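Local coordinates for CT398 (Chlamydia trachomatis, PDB 4ILO), which is of unknown function but, with its long coiled-coil hairpin and zinc ribbon, may bind DNA or RNA, at residues F179-Y182 with E183-N187. Residues are numbered along the deposited sequence; the frame is centred on the assembly and turned at random.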
ATOM      1  N   PHE A 179      13.336 -37.021  -2.038  1.00 28.78           N
ATOM      2  CA  PHE A 179      13.084 -35.675  -1.535  1.00 34.46           C
ATOM      3  C   PHE A 179      13.728 -34.618  -2.428  1.00 34.90           C
ATOM      4  O   PHE A 179      13.107 -33.600  -2.768  1.00 28.06           O
ATOM      5  CB  PHE A 179      13.622 -35.544  -0.111  1.00 33.91           C
ATOM      6  CG  PHE A 179      13.496 -34.155   0.424  1.00 39.04           C
ATOM      7  CD1 PHE A 179      12.276 -33.700   0.921  1.00 39.89           C
ATOM      8  CD2 PHE A 179      14.567 -33.272   0.355  1.00 43.32           C
ATOM      9  CE1 PHE A 179      12.136 -32.391   1.378  1.00 34.71           C
ATOM     10  CE2 PHE A 179      14.436 -31.955   0.825  1.00 44.60           C
ATOM     11  CZ  PHE A 179      13.221 -31.517   1.330  1.00 36.44           C
ATOM     12  N   SER A 180      14.992 -34.838  -2.784  1.00 34.62           N
ATOM     13  CA  SER A 180      15.706 -33.954  -3.698  1.00 34.51           C
ATOM     14  C   SER A 180      14.958 -33.744  -5.022  1.00 28.77           C
ATOM     15  O   SER A 180      14.967 -32.640  -5.583  1.00 30.43           O
ATOM     16  CB  SER A 180      17.091 -34.555  -3.944  1.00 38.85           C
ATOM     17  OG  SER A 180      17.707 -33.903  -5.032  1.00 49.15           O
ATOM     18  N   VAL A 181      14.324 -34.792  -5.557  1.00 23.38           N
ATOM     19  CA  VAL A 181      13.499 -34.627  -6.755  1.00 22.57           C
ATOM     20  C   VAL A 181      12.222 -33.858  -6.400  1.00 22.25           C
ATOM     21  O   VAL A 181      11.860 -32.862  -7.055  1.00 22.05           O
ATOM     22  CB  VAL A 181      13.181 -36.014  -7.367  1.00 22.16           C
ATOM     23  CG1 VAL A 181      12.055 -35.945  -8.415  1.00 21.48           C
ATOM     24  CG2 VAL A 181      14.408 -36.633  -7.967  1.00 34.42           C
ATOM     25  N   TYR A 182      11.533 -34.322  -5.352  1.00 22.36           N
ATOM     26  CA  TYR A 182      10.272 -33.743  -4.905  1.00 22.21           C
ATOM     27  C   TYR A 182      10.391 -32.243  -4.770  1.00 22.46           C
ATOM     28  O   TYR A 182       9.548 -31.488  -5.273  1.00 22.13           O
ATOM     29  CB  TYR A 182       9.892 -34.345  -3.541  1.00 22.75           C
ATOM     30  CG  TYR A 182       8.865 -33.541  -2.789  1.00 22.97           C
ATOM     31  CD1 TYR A 182       7.533 -33.557  -3.162  1.00 22.58           C
ATOM     32  CD2 TYR A 182       9.238 -32.737  -1.722  1.00 25.14           C
ATOM     33  CE1 TYR A 182       6.573 -32.778  -2.480  1.00 27.59           C
ATOM     34  CE2 TYR A 182       8.298 -31.958  -1.028  1.00 24.03           C
ATOM     35  CZ  TYR A 182       6.970 -31.985  -1.407  1.00 23.60           C
ATOM     36  OH  TYR A 182       6.040 -31.228  -0.724  1.00 26.58           O
ATOM     37  N   GLU A 183      11.442 -31.806  -4.099  1.00 23.48           N
ATOM     38  CA  GLU A 183      11.594 -30.403  -3.735  1.00 31.24           C
ATOM     39  C   GLU A 183      11.776 -29.524  -4.974  1.00 31.19           C
ATOM     40  O   GLU A 183      11.242 -28.413  -5.028  1.00 27.12           O
ATOM     41  CB  GLU A 183      12.788 -30.275  -2.780  1.00 37.05           C
ATOM     42  CG  GLU A 183      12.944 -28.912  -2.168  1.00 55.17           C
ATOM     43  CD  GLU A 183      14.004 -28.878  -1.077  1.00 61.58           C
ATOM     44  OE1 GLU A 183      14.997 -29.635  -1.198  1.00 56.35           O
ATOM     45  OE2 GLU A 183      13.832 -28.087  -0.106  1.00 65.85           O
ATOM     46  N   ARG A 184      12.527 -30.001  -5.982  1.00 29.00           N
ATOM     47  CA  ARG A 184      12.692 -29.227  -7.214  1.00 27.05           C
ATOM     48  C   ARG A 184      11.391 -29.182  -8.004  1.00 24.49           C
ATOM     49  O   ARG A 184      10.966 -28.110  -8.476  1.00 24.65           O
ATOM     50  CB  ARG A 184      13.850 -29.806  -8.038  1.00 33.49           C
ATOM     51  CG  ARG A 184      15.216 -29.750  -7.291  1.00 44.18           C
ATOM     52  CD  ARG A 184      16.394 -30.053  -8.208  1.00 54.36           C
ATOM     53  NE  ARG A 184      17.703 -29.786  -7.600  1.00 65.23           N
ATOM     54  CZ  ARG A 184      18.848 -29.705  -8.289  1.00 69.24           C
ATOM     55  NH1 ARG A 184      18.861 -29.864  -9.616  1.00 65.43           N
ATOM     56  NH2 ARG A 184      19.994 -29.460  -7.657  1.00 72.85           N
ATOM     57  N   LEU A 185      10.692 -30.316  -8.083  1.00 21.96           N
ATOM     58  CA  LEU A 185       9.357 -30.330  -8.689  1.00 23.56           C
ATOM     59  C   LEU A 185       8.430 -29.329  -7.998  1.00 28.34           C
ATOM     60  O   LEU A 185       7.723 -28.558  -8.665  1.00 25.98           O
ATOM     61  CB  LEU A 185       8.762 -31.751  -8.616  1.00 20.99           C
ATOM     62  CG  LEU A 185       9.321 -32.770  -9.624  1.00 22.18           C
ATOM     63  CD1 LEU A 185       8.665 -34.104  -9.418  1.00 20.58           C
ATOM     64  CD2 LEU A 185       9.123 -32.246 -11.102  1.00 20.76           C
ATOM     65  N   LEU A 186       8.421 -29.330  -6.656  1.00 21.88           N
ATOM     66  CA  LEU A 186       7.487 -28.507  -5.890  1.00 22.13           C
ATOM     67  C   LEU A 186       7.780 -27.034  -6.100  1.00 22.63           C
ATOM     68  O   LEU A 186       6.868 -26.221  -6.290  1.00 25.09           O
ATOM     69  CB  LEU A 186       7.636 -28.825  -4.406  1.00 22.61           C
ATOM     70  CG  LEU A 186       6.719 -28.076  -3.434  1.00 26.58           C
ATOM     71  CD1 LEU A 186       5.350 -28.663  -3.492  1.00 22.76           C
ATOM     72  CD2 LEU A 186       7.254 -28.092  -2.007  1.00 23.89           C
ATOM     73  N   ASN A 187       9.057 -26.670  -6.043  1.00 28.38           N
ATOM     74  CA  ASN A 187       9.437 -25.294  -6.323  1.00 35.49           C
ATOM     75  C   ASN A 187       9.002 -24.879  -7.717  1.00 24.73           C
ATOM     76  O   ASN A 187       8.622 -23.730  -7.931  1.00 25.54           O
ATOM     77  CB  ASN A 187      10.944 -25.139  -6.110  1.00 37.28           C
ATOM     78  CG  ASN A 187      11.295 -25.025  -4.633  1.00 47.25           C
ATOM     79  OD1 ASN A 187      10.497 -24.504  -3.838  1.00 58.33           O
ATOM     80  ND2 ASN A 187      12.473 -25.509  -4.256  1.00 46.55           N
TER
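Tyr182 and Leu186, one helical turn apart, illustrate how i to i+4 neighbours share a face: the side chains run side by side in the same direction. Leu186 CB lies over one face of the phenol ring, and CD2 reaches its hydroxyl end, 3.9 Å from Tyr182 CZ. Both residues carry CG opposite the backbone N and beside the carbonyl carbon (chi1 162° in Tyr182, -179° in Leu186), a shared tilt that brings Leu186 CD2 alongside the phenol end of the ring. Phe179 and Glu183 use the same spacing differently. The glutamate chain is extended, its CB 4.2 Å above the phenyl plane and displaced toward the rim, while OE1 comes within 3.1 Å of Phe179 CE2; the carboxylate is turned 58° from the ring. On another side of the helix, Val181 CG1 meets Leu185 CD1 at 4.0 Å in a purely apolar pair. Beneath all three pairs run i+4 backbone hydrogen bonds, that from Leu185 N to Val181 O (3.0 Å) being almost perfectly straight. Helix 176-189 thus presents two differently occupied faces. Phe179, Tyr182 and Leu186 pack on helix 2-86, where the hydroxyl of the buried Tyr182 is hydrogen-bonded to Asp18 OD2, which fixes the far end of the ring, whereas Val181 and Leu185 rest on Ile232 of strand 232-234, joining the coiled-coil hairpin to the zinc ribbon.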